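Local coordinates for protein P43 (Trichuris muris, PDB 6QIX) that is secreted in abundance by the whipworm parasite, tethers to matrix and inhibits interleukin-13 function, at residues G26-W31 / R82-P87; G91-D96 / L143-M148; I108-K113 / M163-C168; C119-I124 / K155-K160. All coordinates share one frame; numbering follows the deposited sequence.

In the fold
The four contacts fall into two pairs, each built on its own small antiparallel sheet. Contacts 1 and 2 touch, with centres about 13 Å apart, and meet on the two-stranded sheet of 79-85 and 95-101, where the salt bridge from R84 to D96 joins them. Contacts 3 and 4, centres about 7 Å apart, share the three-stranded sheet of 109-112, 163-168 and 155-160 and are joined by the disulfides C119-C164 and C157-C166. About 27 to 33 Å separates the centres of one pair from those of the other. Along the chain contact 1 closes first, contact 2 interleaves with contacts 3 and 4, and contact 4 is nested within contact 3, so the chain passes back and forth between the two sheets.

Contact 1: G26-W31 / R82-P87; sequences GDWKPW and RCRRRP
W28 and W31 interleave with R82 and R84 in a four-layer stack, running W31, R82, W28, R84. The guanidinium of R82 lies flat on the W28 indole, its CZ standing 3.5 Å from the centroid of the five-membered ring with the two planes only 6° apart. On its other side the R82 chain, extended from CG to NE, lays CD over W31, 3.3 Å from W31 CE2. R84 covers the opposite face of W28, with CD 3.6 Å from the centroid of the six-membered ring. At the edge of the R84 guanidinium, NH1 forms a salt bridge with D27 OD2 (2.8 Å), although the hydrogen bond in it is weak and bent. Such a Trp-Arg ladder resembles the layered core of thrombospondin type 1 repeats. The solvent side is looser: two direct bonds, G26 N to R85 O (2.9 Å) and K29 N to C83 O (3.0 Å), are supplemented by three bridging waters, one linking D27 O to R85 N, another K29 O to R82 NH1, the third P30 O to C83 N. Here, at the surface, the irregular 26-31 segment runs roughly antiparallel to strand 79-85. That strand pairs on its other side with 95-101, whose E98 and D96 form salt bridges with R82 and R84, and the C83-C50 disulfide secures it just beyond helix 39-49.

Contact 2: G91-D96 / L143-M148; sequences GCYPLD and LGYRKM. With ACT (acetate ion), chain D.
Y93 and G144 bring the loop leading into strand 95-101 onto helix 139-151, with their CA atoms 5.8 Å apart, while the strand's start stands farther off at D96 and M148. The Y93 ring lies against the helix backbone: G144 CA sits over its centre, 3.3 Å from the centroid and almost on the ring normal, a close CH-pi contact that the bare glycine permits. CG of Y93 is anti to the backbone N (chi1 -171°), which carries the ring out to the helix. Its hydroxyl then reaches over the centre of the Y145 ring, with OH 3.5 Å from Y145 CG. The two aromatics form a T-shaped pair, the edge of Y93 toward the face of Y145 and the planes at 75°. The tyrosine thus rests on the helix where glycine leaves the backbone bare, packing the loop before strand 95-101 of the two-stranded antiparallel sheet against helix 139-151. Y145 also donates from OH to OXT of an acetate (2.6 Å), probably from the crystallisation liquor; R56 and Y43 bind the same ion. Further along, K147 NZ forms a salt bridge with D96 OD1 at 2.9 Å, on the syn side but tilted out of the carboxylate plane. D96 OD2 meanwhile pairs with R84. The M148 methyl, CE, rests 3.7 Å from L95 CB.

Contact 3: I108-K113 / M163-C168; sequences ICTLPK and MCKCCC
M163 curls back toward strand 109-112, bent at chi2 and chi3, until its CE lies 3.4 Å from L111 O. The strand pairing starts at C164, which makes a two-way backbone pair with L111, its N 2.8 Å from L111 O, while its sulfur, bonded to C119, rests against K113. On the other face of the sheet K165 runs beside T110, pointing the same way. The chain bends at chi2 (-66°), which brings CD alongside T110; NZ at the end of the chain donates to T110 OG1 at 2.9 Å, while CB packs 3.7 Å from I108 CD1. C166 repeats the two-way pairing with C109, N to O 2.9 Å, and its SG, joined to C157, touches L111 CD1 at 3.9 Å. C167 places SG 3.8 Å from I108 CD1 and is bonded to C180, and C168 leaves the pairing to join C77. This is a disulfide-rich antiparallel sheet whose central strand is stapled to its surroundings by four cysteines.

Contact 4: C119-I124 / K155-K160; sequences CGYAFI and KHCIEK
C119 and C157 pack CB to CB at 3.9 Å, where the loop 119-124 packs over one face of edge strand 155-160 of a disulfide-bonded antiparallel sheet. The contact is apolar in character. C119 SG also touches E159 CB, 3.9 Å away, and C157 SG approaches Y121 CB at 4.0 Å, beside the tyrosine ring in an oblique sulfur-aromatic contact. At the other end A122 CB comes within 3.3 Å of K155 O, and a water accepts from K155 N while reaching A122 O only weakly. Both sulfurs are fixed from the central strand, C119 by C164 and C157 by C166, so the loop and the edge strand are each bonded to the same neighbour. Farther out, E159 is drawn into a salt bridge with K113, and K155 NZ turns away to P153 O and Y37 OH. The loop itself is folded by a turn in which G120 O accepts from two donors, F123 N at 3.1 Å and I124 N at 3.2 Å.

Contact 1: G26-W31 / R82-P87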
loop_
_atom_site.group_PDB
_atom_site.type_symbol
_atom_site.label_atom_id
_atom_site.label_comp_id
_atom_site.label_asym_id
_atom_site.label_seq_id
_atom_site.Cartn_x
_atom_site.Cartn_y
_atom_site.Cartn_z
ATOM N N GLY A 26 28.670 -6.427 -2.607
ATOM C CA GLY A 26 29.562 -6.664 -3.727
ATOM C C GLY A 26 29.466 -5.636 -4.827
ATOM O O GLY A 26 30.178 -5.683 -5.832
ATOM N N ASP A 27 28.564 -4.692 -4.653
ATOM C CA ASP A 27 28.379 -3.586 -5.574
ATOM C C ASP A 27 28.223 -3.959 -7.049
ATOM O O ASP A 27 28.102 -5.128 -7.431
ATOM C CB ASP A 27 29.522 -2.583 -5.396
ATOM C CG ASP A 27 29.614 -2.056 -3.976
ATOM O OD1 ASP A 27 29.657 -2.883 -3.040
ATOM O OD2 ASP A 27 29.631 -0.814 -3.800
ATOM N N TRP A 28 28.247 -2.935 -7.876
ATOM C CA TRP A 28 27.129 -2.704 -8.769
ATOM C C TRP A 28 27.156 -3.555 -10.027
ATOM O O TRP A 28 28.151 -3.589 -10.750
ATOM C CB TRP A 28 27.095 -1.221 -9.110
ATOM C CG TRP A 28 26.953 -0.345 -7.897
ATOM C CD1 TRP A 28 27.915 0.439 -7.344
ATOM C CD2 TRP A 28 25.772 -0.163 -7.089
ATOM N NE1 TRP A 28 27.412 1.104 -6.251
ATOM C CE2 TRP A 28 26.098 0.758 -6.079
ATOM C CE3 TRP A 28 24.472 -0.680 -7.138
ATOM C CZ2 TRP A 28 25.176 1.168 -5.113
ATOM C CZ3 TRP A 28 23.552 -0.271 -6.175
ATOM C CH2 TRP A 28 23.910 0.644 -5.178
ATOM N N LYS A 29 26.047 -4.252 -10.271
ATOM C CA LYS A 29 25.736 -4.788 -11.584
ATOM C C LYS A 29 25.356 -3.620 -12.484
ATOM O O LYS A 29 25.158 -2.497 -12.007
ATOM C CB LYS A 29 24.602 -5.809 -11.472
ATOM C CG LYS A 29 24.786 -6.780 -10.305
ATOM C CD LYS A 29 24.182 -8.139 -10.615
ATOM C CE LYS A 29 24.591 -9.209 -9.585
ATOM N NZ LYS A 29 25.352 -8.648 -8.433
ATOM N N PRO A 30 25.244 -3.840 -13.793
ATOM C CA PRO A 30 25.025 -2.704 -14.696
ATOM C C PRO A 30 23.652 -2.072 -14.514
ATOM O O PRO A 30 22.670 -2.723 -14.132
ATOM C CB PRO A 30 25.187 -3.305 -16.103
ATOM C CG PRO A 30 25.067 -4.804 -15.940
ATOM C CD PRO A 30 25.476 -5.114 -14.509
ATOM N N TRP A 31 23.616 -0.765 -14.774
ATOM C CA TRP A 31 22.365 -0.030 -14.848
ATOM C C TRP A 31 21.460 -0.614 -15.923
ATOM O O TRP A 31 21.914 -0.949 -17.023
ATOM C CB TRP A 31 22.635 1.429 -15.202
ATOM C CG TRP A 31 23.167 2.308 -14.117
ATOM C CD1 TRP A 31 24.460 2.725 -13.959
ATOM C CD2 TRP A 31 22.410 2.944 -13.085
ATOM N NE1 TRP A 31 24.557 3.566 -12.873
ATOM C CE2 TRP A 31 23.313 3.712 -12.318
ATOM C CE3 TRP A 31 21.056 2.923 -12.720
ATOM C CZ2 TRP A 31 22.904 4.466 -11.215
ATOM C CZ3 TRP A 31 20.653 3.670 -11.635
ATOM C CH2 TRP A 31 21.576 4.422 -10.882
ATOM N N ARG A 82 19.923 0.001 -10.637
ATOM C CA ARG A 82 21.048 -0.916 -10.525
ATOM C C ARG A 82 21.059 -1.485 -9.122
ATOM O O ARG A 82 20.493 -0.903 -8.197
ATOM C CB ARG A 82 22.388 -0.247 -10.862
ATOM C CG ARG A 82 22.884 0.782 -9.879
ATOM C CD ARG A 82 24.300 1.240 -10.299
ATOM N NE ARG A 82 24.821 2.282 -9.424
ATOM C CZ ARG A 82 26.069 2.735 -9.458
ATOM N NH1 ARG A 82 26.940 2.234 -10.341
ATOM N NH2 ARG A 82 26.443 3.696 -8.615
ATOM N N CYS A 83 21.722 -2.631 -8.977
ATOM C CA CYS A 83 21.588 -3.466 -7.796
ATOM C C CYS A 83 22.949 -3.998 -7.373
ATOM O O CYS A 83 23.863 -4.159 -8.190
ATOM C CB CYS A 83 20.616 -4.634 -8.074
ATOM S SG CYS A 83 20.116 -5.655 -6.660
ATOM N N ARG A 84 23.073 -4.270 -6.079
ATOM C CA ARG A 84 24.243 -4.959 -5.564
ATOM C C ARG A 84 23.781 -5.959 -4.517
ATOM O O ARG A 84 22.682 -5.851 -3.979
ATOM C CB ARG A 84 25.260 -3.995 -4.978
ATOM C CG ARG A 84 24.751 -3.139 -3.847
ATOM C CD ARG A 84 25.800 -2.059 -3.554
ATOM N NE ARG A 84 25.373 -1.152 -2.489
ATOM C CZ ARG A 84 26.115 -0.166 -1.997
ATOM N NH1 ARG A 84 27.316 0.050 -2.489
ATOM N NH2 ARG A 84 25.657 0.605 -1.022
ATOM N N ARG A 85 24.638 -6.939 -4.232
ATOM C CA ARG A 85 24.219 -8.132 -3.514
ATOM C C ARG A 85 25.217 -8.491 -2.428
ATOM O O ARG A 85 26.410 -8.191 -2.535
ATOM C CB ARG A 85 24.075 -9.310 -4.483
ATOM C CG ARG A 85 23.279 -10.494 -3.964
ATOM C CD ARG A 85 22.650 -11.236 -5.146
ATOM N NE ARG A 85 22.069 -12.530 -4.783
ATOM C CZ ARG A 85 21.363 -13.286 -5.623
ATOM N NH1 ARG A 85 21.164 -12.873 -6.873
ATOM N NH2 ARG A 85 20.854 -14.449 -5.223
ATOM N N ARG A 86 24.705 -9.136 -1.384
ATOM C CA ARG A 86 25.537 -9.777 -0.374
ATOM C C ARG A 86 24.775 -10.973 0.169
ATOM O O ARG A 86 23.569 -11.111 -0.067
ATOM C CB ARG A 86 25.893 -8.811 0.759
ATOM C CG ARG A 86 24.746 -8.556 1.735
ATOM C CD ARG A 86 25.142 -7.512 2.787
ATOM N NE ARG A 86 23.980 -6.914 3.425
ATOM C CZ ARG A 86 24.024 -5.828 4.183
ATOM N NH1 ARG A 86 25.183 -5.227 4.396
ATOM N NH2 ARG A 86 22.903 -5.345 4.714
ATOM N N PRO A 87 25.446 -11.851 0.916
ATOM C CA PRO A 87 24.733 -12.990 1.521
ATOM C C PRO A 87 23.592 -12.545 2.436
ATOM O O PRO A 87 23.685 -11.546 3.156
ATOM C CB PRO A 87 25.827 -13.728 2.301
ATOM C CG PRO A 87 27.124 -13.294 1.659
ATOM C CD PRO A 87 26.899 -11.883 1.179
HETATM O O HOH W 1 26.931 -7.258 -6.240
HETATM O O HOH W 2 26.764 -0.215 -12.484
HETATM O O HOH W 3 21.992 -3.786 -11.517
#

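Contact 2: G91-D96 / L143-M148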
loop_
_atom_site.group_PDB
_atom_site.type_symbol
_atom_site.label_atom_id
_atom_site.label_comp_id
_atom_site.label_asym_id
_atom_site.label_seq_id
_atom_site.Cartn_x
_atom_site.Cartn_y
_atom_site.Cartn_z
ATOM N N GLY A 91 19.679 -10.115 10.044
ATOM C CA GLY A 91 19.960 -8.707 10.194
ATOM C C GLY A 91 20.604 -8.065 8.996
ATOM O O GLY A 91 20.786 -6.842 8.998
ATOM N N CYS A 92 20.975 -8.842 7.978
ATOM C CA CYS A 92 21.673 -8.316 6.805
ATOM C C CYS A 92 20.856 -8.617 5.551
ATOM O O CYS A 92 20.927 -9.718 4.993
ATOM C CB CYS A 92 23.084 -8.905 6.698
ATOM S SG CYS A 92 23.982 -8.922 8.229
ATOM N N TYR A 93 20.085 -7.624 5.123
ATOM C CA TYR A 93 19.285 -7.742 3.917
ATOM C C TYR A 93 20.205 -7.963 2.718
ATOM O O TYR A 93 21.238 -7.300 2.602
ATOM C CB TYR A 93 18.464 -6.461 3.735
ATOM C CG TYR A 93 17.440 -6.506 2.658
ATOM C CD1 TYR A 93 16.288 -7.257 2.812
ATOM C CD2 TYR A 93 17.618 -5.790 1.470
ATOM C CE1 TYR A 93 15.341 -7.304 1.814
ATOM C CE2 TYR A 93 16.666 -5.826 0.475
ATOM C CZ TYR A 93 15.530 -6.576 0.652
ATOM O OH TYR A 93 14.588 -6.627 -0.342
ATOM N N PRO A 94 19.862 -8.877 1.809
ATOM C CA PRO A 94 20.835 -9.274 0.779
ATOM C C PRO A 94 21.002 -8.308 -0.382
ATOM O O PRO A 94 22.008 -8.418 -1.098
ATOM C CB PRO A 94 20.285 -10.619 0.272
ATOM C CG PRO A 94 18.820 -10.562 0.556
ATOM C CD PRO A 94 18.681 -9.759 1.829
ATOM N N LEU A 95 20.086 -7.370 -0.595
ATOM C CA LEU A 95 20.093 -6.561 -1.801
ATOM C C LEU A 95 20.176 -5.073 -1.481
ATOM O O LEU A 95 19.776 -4.610 -0.408
ATOM C CB LEU A 95 18.832 -6.821 -2.647
ATOM C CG LEU A 95 18.635 -8.279 -3.060
ATOM C CD1 LEU A 95 17.343 -8.402 -3.878
ATOM C CD2 LEU A 95 19.855 -8.805 -3.840
ATOM N N ASP A 96 20.637 -4.311 -2.471
ATOM C CA ASP A 96 20.712 -2.862 -2.337
ATOM C C ASP A 96 20.611 -2.216 -3.715
ATOM O O ASP A 96 21.315 -2.619 -4.651
ATOM C CB ASP A 96 22.013 -2.447 -1.632
ATOM C CG ASP A 96 22.008 -0.988 -1.241
ATOM O OD1 ASP A 96 21.054 -0.575 -0.555
ATOM O OD2 ASP A 96 22.927 -0.245 -1.660
ATOM N N LEU A 143 12.490 -3.867 6.353
ATOM C CA LEU A 143 13.158 -2.603 6.104
ATOM C C LEU A 143 13.884 -2.620 4.770
ATOM O O LEU A 143 13.922 -1.591 4.085
ATOM C CB LEU A 143 14.140 -2.273 7.230
ATOM C CG LEU A 143 13.451 -2.099 8.590
ATOM C CD1 LEU A 143 14.479 -1.816 9.678
ATOM C CD2 LEU A 143 12.401 -1.003 8.554
ATOM N N GLY A 144 14.432 -3.775 4.377
ATOM C CA GLY A 144 15.105 -3.869 3.094
ATOM C C GLY A 144 14.151 -3.692 1.925
ATOM O O GLY A 144 14.452 -2.963 0.962
ATOM N N TYR A 145 12.978 -4.348 1.985
ATOM C CA TYR A 145 12.001 -4.148 0.909
ATOM C C TYR A 145 11.427 -2.737 0.929
ATOM O O TYR A 145 11.090 -2.181 -0.135
ATOM C CB TYR A 145 10.870 -5.171 1.016
ATOM C CG TYR A 145 11.196 -6.497 0.405
ATOM C CD1 TYR A 145 11.110 -6.689 -0.963
ATOM C CD2 TYR A 145 11.566 -7.584 1.197
ATOM C CE1 TYR A 145 11.408 -7.913 -1.539
ATOM C CE2 TYR A 145 11.875 -8.826 0.612
ATOM C CZ TYR A 145 11.788 -8.976 -0.748
ATOM O OH TYR A 145 12.069 -10.213 -1.311
ATOM N N ARG A 146 11.271 -2.144 2.121
ATOM C CA ARG A 146 10.756 -0.783 2.167
ATOM C C ARG A 146 11.682 0.157 1.409
ATOM O O ARG A 146 11.223 1.007 0.631
ATOM C CB ARG A 146 10.573 -0.310 3.605
ATOM C CG ARG A 146 9.902 1.064 3.676
ATOM C CD ARG A 146 9.439 1.417 5.076
ATOM N NE ARG A 146 10.478 2.127 5.821
ATOM C CZ ARG A 146 10.732 1.962 7.116
ATOM N NH1 ARG A 146 10.026 1.096 7.851
ATOM N NH2 ARG A 146 11.704 2.669 7.685
ATOM N N LYS A 147 12.993 -0.004 1.599
ATOM C CA LYS A 147 13.939 0.843 0.895
ATOM C C LYS A 147 13.772 0.688 -0.614
ATOM O O LYS A 147 13.825 1.676 -1.361
ATOM C CB LYS A 147 15.357 0.510 1.351
ATOM C CG LYS A 147 16.426 1.439 0.810
ATOM C CD LYS A 147 17.829 1.084 1.348
ATOM C CE LYS A 147 18.871 2.034 0.741
ATOM N NZ LYS A 147 19.295 1.678 -0.661
ATOM N N MET A 148 13.526 -0.534 -1.083
ATOM C CA MET A 148 13.307 -0.729 -2.517
ATOM C C MET A 148 12.052 0.009 -2.984
ATOM O O MET A 148 12.099 0.778 -3.955
ATOM C CB MET A 148 13.197 -2.223 -2.836
ATOM C CG MET A 148 14.516 -2.977 -2.685
ATOM S SD MET A 148 15.700 -2.531 -3.999
ATOM C CE MET A 148 17.024 -3.689 -3.610
HETATM C C ACT D . 11.626 -10.569 -5.096
HETATM O O ACT D . 10.893 -11.086 -5.958
HETATM O OXT ACT D . 11.479 -10.549 -3.848
HETATM C CH3 ACT D . 12.843 -9.812 -5.670
HETATM O O HOH W 4 22.035 2.259 -2.306
#

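Contact 3: I108-K113 / M163-C168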
loop_
_atom_site.group_PDB
_atom_site.type_symbol
_atom_site.label_atom_id
_atom_site.label_comp_id
_atom_site.label_asym_id
_atom_site.label_seq_id
_atom_site.Cartn_x
_atom_site.Cartn_y
_atom_site.Cartn_z
ATOM N N ILE A 108 3.444 14.881 -19.652
ATOM C CA ILE A 108 2.573 14.463 -18.549
ATOM C C ILE A 108 1.895 13.127 -18.852
ATOM O O ILE A 108 1.529 12.828 -19.992
ATOM C CB ILE A 108 1.547 15.568 -18.222
ATOM C CG1 ILE A 108 0.865 15.294 -16.875
ATOM C CG2 ILE A 108 0.527 15.712 -19.322
ATOM C CD1 ILE A 108 0.288 16.506 -16.177
ATOM N N CYS A 109 1.750 12.299 -17.809
ATOM C CA CYS A 109 1.058 11.023 -17.932
ATOM C C CYS A 109 -0.448 11.256 -17.936
ATOM O O CYS A 109 -0.985 11.930 -17.054
ATOM C CB CYS A 109 1.431 10.068 -16.772
ATOM S SG CYS A 109 3.166 9.555 -16.805
ATOM N N THR A 110 -1.137 10.619 -18.866
ATOM C CA THR A 110 -2.595 10.567 -18.865
ATOM C C THR A 110 -3.021 9.123 -18.584
ATOM O O THR A 110 -2.705 8.221 -19.369
ATOM C CB THR A 110 -3.169 11.031 -20.200
ATOM O OG1 THR A 110 -2.763 12.393 -20.450
ATOM C CG2 THR A 110 -4.692 10.931 -20.136
ATOM N N LEU A 111 -3.750 8.921 -17.494
ATOM C CA LEU A 111 -4.133 7.607 -16.999
ATOM C C LEU A 111 -5.619 7.563 -16.676
ATOM O O LEU A 111 -6.226 8.589 -16.365
ATOM C CB LEU A 111 -3.330 7.254 -15.724
ATOM C CG LEU A 111 -1.843 7.077 -15.927
ATOM C CD1 LEU A 111 -1.063 7.111 -14.623
ATOM C CD2 LEU A 111 -1.643 5.770 -16.661
ATOM N N PRO A 112 -6.242 6.379 -16.762
ATOM C CA PRO A 112 -7.655 6.271 -16.379
ATOM C C PRO A 112 -7.853 6.377 -14.880
ATOM O O PRO A 112 -6.966 6.035 -14.080
ATOM C CB PRO A 112 -8.057 4.872 -16.872
ATOM C CG PRO A 112 -6.784 4.076 -16.746
ATOM C CD PRO A 112 -5.662 5.075 -17.151
ATOM N N LYS A 113 -9.043 6.822 -14.493
ATOM C CA LYS A 113 -9.432 6.710 -13.091
ATOM C C LYS A 113 -9.561 5.248 -12.702
ATOM O O LYS A 113 -10.051 4.442 -13.486
ATOM C CB LYS A 113 -10.750 7.427 -12.839
ATOM C CG LYS A 113 -10.629 8.926 -13.103
ATOM C CD LYS A 113 -11.970 9.590 -13.339
ATOM C CE LYS A 113 -12.837 9.500 -12.115
ATOM N NZ LYS A 113 -13.844 10.571 -12.123
ATOM N N MET A 163 -10.198 11.980 -16.433
ATOM C CA MET A 163 -8.942 11.272 -16.557
ATOM C C MET A 163 -8.005 11.759 -15.451
ATOM O O MET A 163 -8.262 12.775 -14.803
ATOM C CB MET A 163 -8.337 11.506 -17.950
ATOM C CG MET A 163 -9.199 11.006 -19.127
ATOM S SD MET A 163 -9.394 9.224 -19.081
ATOM C CE MET A 163 -7.745 8.620 -19.420
ATOM N N CYS A 164 -6.915 11.019 -15.250
ATOM C CA CYS A 164 -5.879 11.395 -14.298
ATOM C C CYS A 164 -4.658 11.910 -15.036
ATOM O O CYS A 164 -4.214 11.301 -16.017
ATOM C CB CYS A 164 -5.485 10.213 -13.410
ATOM S SG CYS A 164 -6.921 9.478 -12.567
ATOM N N LYS A 165 -4.112 13.032 -14.557
ATOM C CA LYS A 165 -2.887 13.627 -15.091
ATOM C C LYS A 165 -1.820 13.538 -14.018
ATOM O O LYS A 165 -2.027 14.049 -12.909
ATOM C CB LYS A 165 -3.092 15.095 -15.497
ATOM C CG LYS A 165 -4.264 15.280 -16.510
ATOM C CD LYS A 165 -3.911 14.614 -17.841
ATOM C CE LYS A 165 -5.054 14.828 -18.808
ATOM N NZ LYS A 165 -4.673 14.560 -20.221
ATOM N N CYS A 166 -0.709 12.860 -14.325
ATOM C CA CYS A 166 0.256 12.477 -13.281
ATOM C C CYS A 166 1.688 12.786 -13.677
ATOM O O CYS A 166 2.065 12.624 -14.839
ATOM C CB CYS A 166 0.190 11.007 -12.966
ATOM S SG CYS A 166 -1.452 10.380 -12.444
ATOM N N CYS A 167 2.491 13.193 -12.684
ATOM C CA CYS A 167 3.914 13.448 -12.801
ATOM C C CYS A 167 4.546 12.816 -11.558
ATOM O O CYS A 167 3.856 12.629 -10.559
ATOM C CB CYS A 167 4.233 14.962 -12.840
ATOM S SG CYS A 167 3.386 15.913 -14.046
ATOM N N CYS A 168 5.855 12.550 -11.582
ATOM C CA CYS A 168 6.504 11.882 -10.455
ATOM C C CYS A 168 7.615 12.697 -9.800
ATOM O O CYS A 168 8.229 13.575 -10.418
ATOM C CB CYS A 168 7.114 10.531 -10.883
ATOM S SG CYS A 168 5.916 9.239 -11.209
#

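Contact 4: C119-I124 / K155-K160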
loop_
_atom_site.group_PDB
_atom_site.type_symbol
_atom_site.label_atom_id
_atom_site.label_comp_id
_atom_site.label_asym_id
_atom_site.label_seq_id
_atom_site.Cartn_x
_atom_site.Cartn_y
_atom_site.Cartn_z
ATOM N N CYS A 119 -7.953 8.785 -8.778
ATOM C CA CYS A 119 -6.569 8.931 -9.220
ATOM C C CYS A 119 -5.670 8.416 -8.097
ATOM O O CYS A 119 -5.028 9.165 -7.348
ATOM C CB CYS A 119 -6.291 10.376 -9.633
ATOM S SG CYS A 119 -7.347 10.839 -11.095
ATOM N N GLY A 120 -5.620 7.095 -7.989
ATOM C CA GLY A 120 -5.005 6.461 -6.838
ATOM C C GLY A 120 -3.598 5.942 -7.051
ATOM O O GLY A 120 -3.104 5.170 -6.226
ATOM N N TYR A 121 -2.919 6.375 -8.117
ATOM C CA TYR A 121 -1.632 5.774 -8.465
ATOM C C TYR A 121 -0.554 5.974 -7.408
ATOM O O TYR A 121 0.418 5.205 -7.370
ATOM C CB TYR A 121 -1.183 6.342 -9.795
ATOM C CG TYR A 121 -2.144 5.936 -10.882
ATOM C CD1 TYR A 121 -2.006 4.702 -11.486
ATOM C CD2 TYR A 121 -3.210 6.730 -11.249
ATOM C CE1 TYR A 121 -2.839 4.277 -12.450
ATOM C CE2 TYR A 121 -4.093 6.318 -12.278
ATOM C CZ TYR A 121 -3.895 5.089 -12.867
ATOM O OH TYR A 121 -4.731 4.622 -13.840
ATOM N N ALA A 122 -0.700 6.956 -6.539
ATOM C CA ALA A 122 0.316 7.164 -5.508
ATOM C C ALA A 122 0.258 6.168 -4.366
ATOM O O ALA A 122 1.263 6.020 -3.647
ATOM C CB ALA A 122 0.205 8.561 -4.895
ATOM N N PHE A 123 -0.864 5.497 -4.151
ATOM C CA PHE A 123 -0.956 4.635 -2.968
ATOM C C PHE A 123 -1.365 3.204 -3.283
ATOM O O PHE A 123 -1.431 2.376 -2.349
ATOM C CB PHE A 123 -1.910 5.251 -1.922
ATOM C CG PHE A 123 -3.233 5.687 -2.481
ATOM C CD1 PHE A 123 -4.283 4.787 -2.565
ATOM C CD2 PHE A 123 -3.415 6.991 -2.922
ATOM C CE1 PHE A 123 -5.475 5.157 -3.095
ATOM C CE2 PHE A 123 -4.622 7.384 -3.454
ATOM C CZ PHE A 123 -5.664 6.464 -3.525
ATOM N N ILE A 124 -1.616 2.864 -4.559
ATOM C CA ILE A 124 -1.936 1.460 -4.863
ATOM C C ILE A 124 -0.787 0.525 -4.462
ATOM O O ILE A 124 -1.007 -0.676 -4.191
ATOM C CB ILE A 124 -2.312 1.268 -6.348
ATOM C CG1 ILE A 124 -1.195 1.758 -7.264
ATOM C CG2 ILE A 124 -3.611 1.965 -6.627
ATOM C CD1 ILE A 124 -1.594 1.771 -8.716
ATOM N N LYS A 155 4.208 9.088 -7.364
ATOM C CA LYS A 155 3.249 9.694 -8.285
ATOM C C LYS A 155 2.468 10.823 -7.619
ATOM O O LYS A 155 2.176 10.784 -6.413
ATOM C CB LYS A 155 2.273 8.640 -8.836
ATOM C CG LYS A 155 2.808 7.804 -9.979
ATOM C CD LYS A 155 3.858 6.881 -9.407
ATOM C CE LYS A 155 4.222 5.742 -10.303
ATOM N NZ LYS A 155 5.610 5.189 -9.975
ATOM N N HIS A 156 2.189 11.856 -8.414
ATOM C CA HIS A 156 1.414 13.044 -8.045
ATOM C C HIS A 156 0.390 13.255 -9.157
ATOM O O HIS A 156 0.758 13.607 -10.282
ATOM C CB HIS A 156 2.313 14.267 -7.886
ATOM C CG HIS A 156 3.495 14.042 -6.959
ATOM N ND1 HIS A 156 3.350 13.747 -5.616
ATOM C CD2 HIS A 156 4.828 14.059 -7.192
ATOM C CE1 HIS A 156 4.542 13.614 -5.061
ATOM N NE2 HIS A 156 5.458 13.801 -5.997
ATOM N N CYS A 157 -0.885 13.033 -8.844
ATOM C CA CYS A 157 -1.946 13.027 -9.846
ATOM C C CYS A 157 -3.025 14.031 -9.513
ATOM O O CYS A 157 -3.386 14.199 -8.346
ATOM C CB CYS A 157 -2.623 11.650 -9.969
ATOM S SG CYS A 157 -1.526 10.291 -10.333
ATOM N N ILE A 158 -3.567 14.677 -10.555
ATOM C CA ILE A 158 -4.790 15.460 -10.438
ATOM C C ILE A 158 -5.779 14.891 -11.443
ATOM O O ILE A 158 -5.406 14.261 -12.429
ATOM C CB ILE A 158 -4.579 16.972 -10.676
ATOM C CG1 ILE A 158 -4.134 17.216 -12.120
ATOM C CG2 ILE A 158 -3.537 17.485 -9.713
ATOM C CD1 ILE A 158 -4.047 18.688 -12.516
ATOM N N GLU A 159 -7.049 15.123 -11.187
ATOM C CA GLU A 159 -8.115 14.700 -12.098
ATOM C C GLU A 159 -8.498 15.842 -13.031
ATOM O O GLU A 159 -8.714 16.958 -12.578
ATOM C CB GLU A 159 -9.322 14.250 -11.287
ATOM C CG GLU A 159 -10.430 13.630 -12.142
ATOM C CD GLU A 159 -11.643 13.222 -11.333
ATOM O OE1 GLU A 159 -11.464 12.867 -10.143
ATOM O OE2 GLU A 159 -12.767 13.253 -11.906
ATOM N N LYS A 160 -8.564 15.561 -14.332
ATOM C CA LYS A 160 -9.012 16.534 -15.321
ATOM C C LYS A 160 -9.926 15.821 -16.320
ATOM O O LYS A 160 -9.496 14.869 -16.974
ATOM C CB LYS A 160 -7.841 17.146 -16.068
ATOM C CG LYS A 160 -6.920 18.038 -15.206
ATOM C CD LYS A 160 -7.666 19.176 -14.503
ATOM C CE LYS A 160 -6.976 20.498 -14.683
ATOM N NZ LYS A 160 -7.799 21.646 -14.196
HETATM O O HOH W 5 3.747 6.632 -5.820
#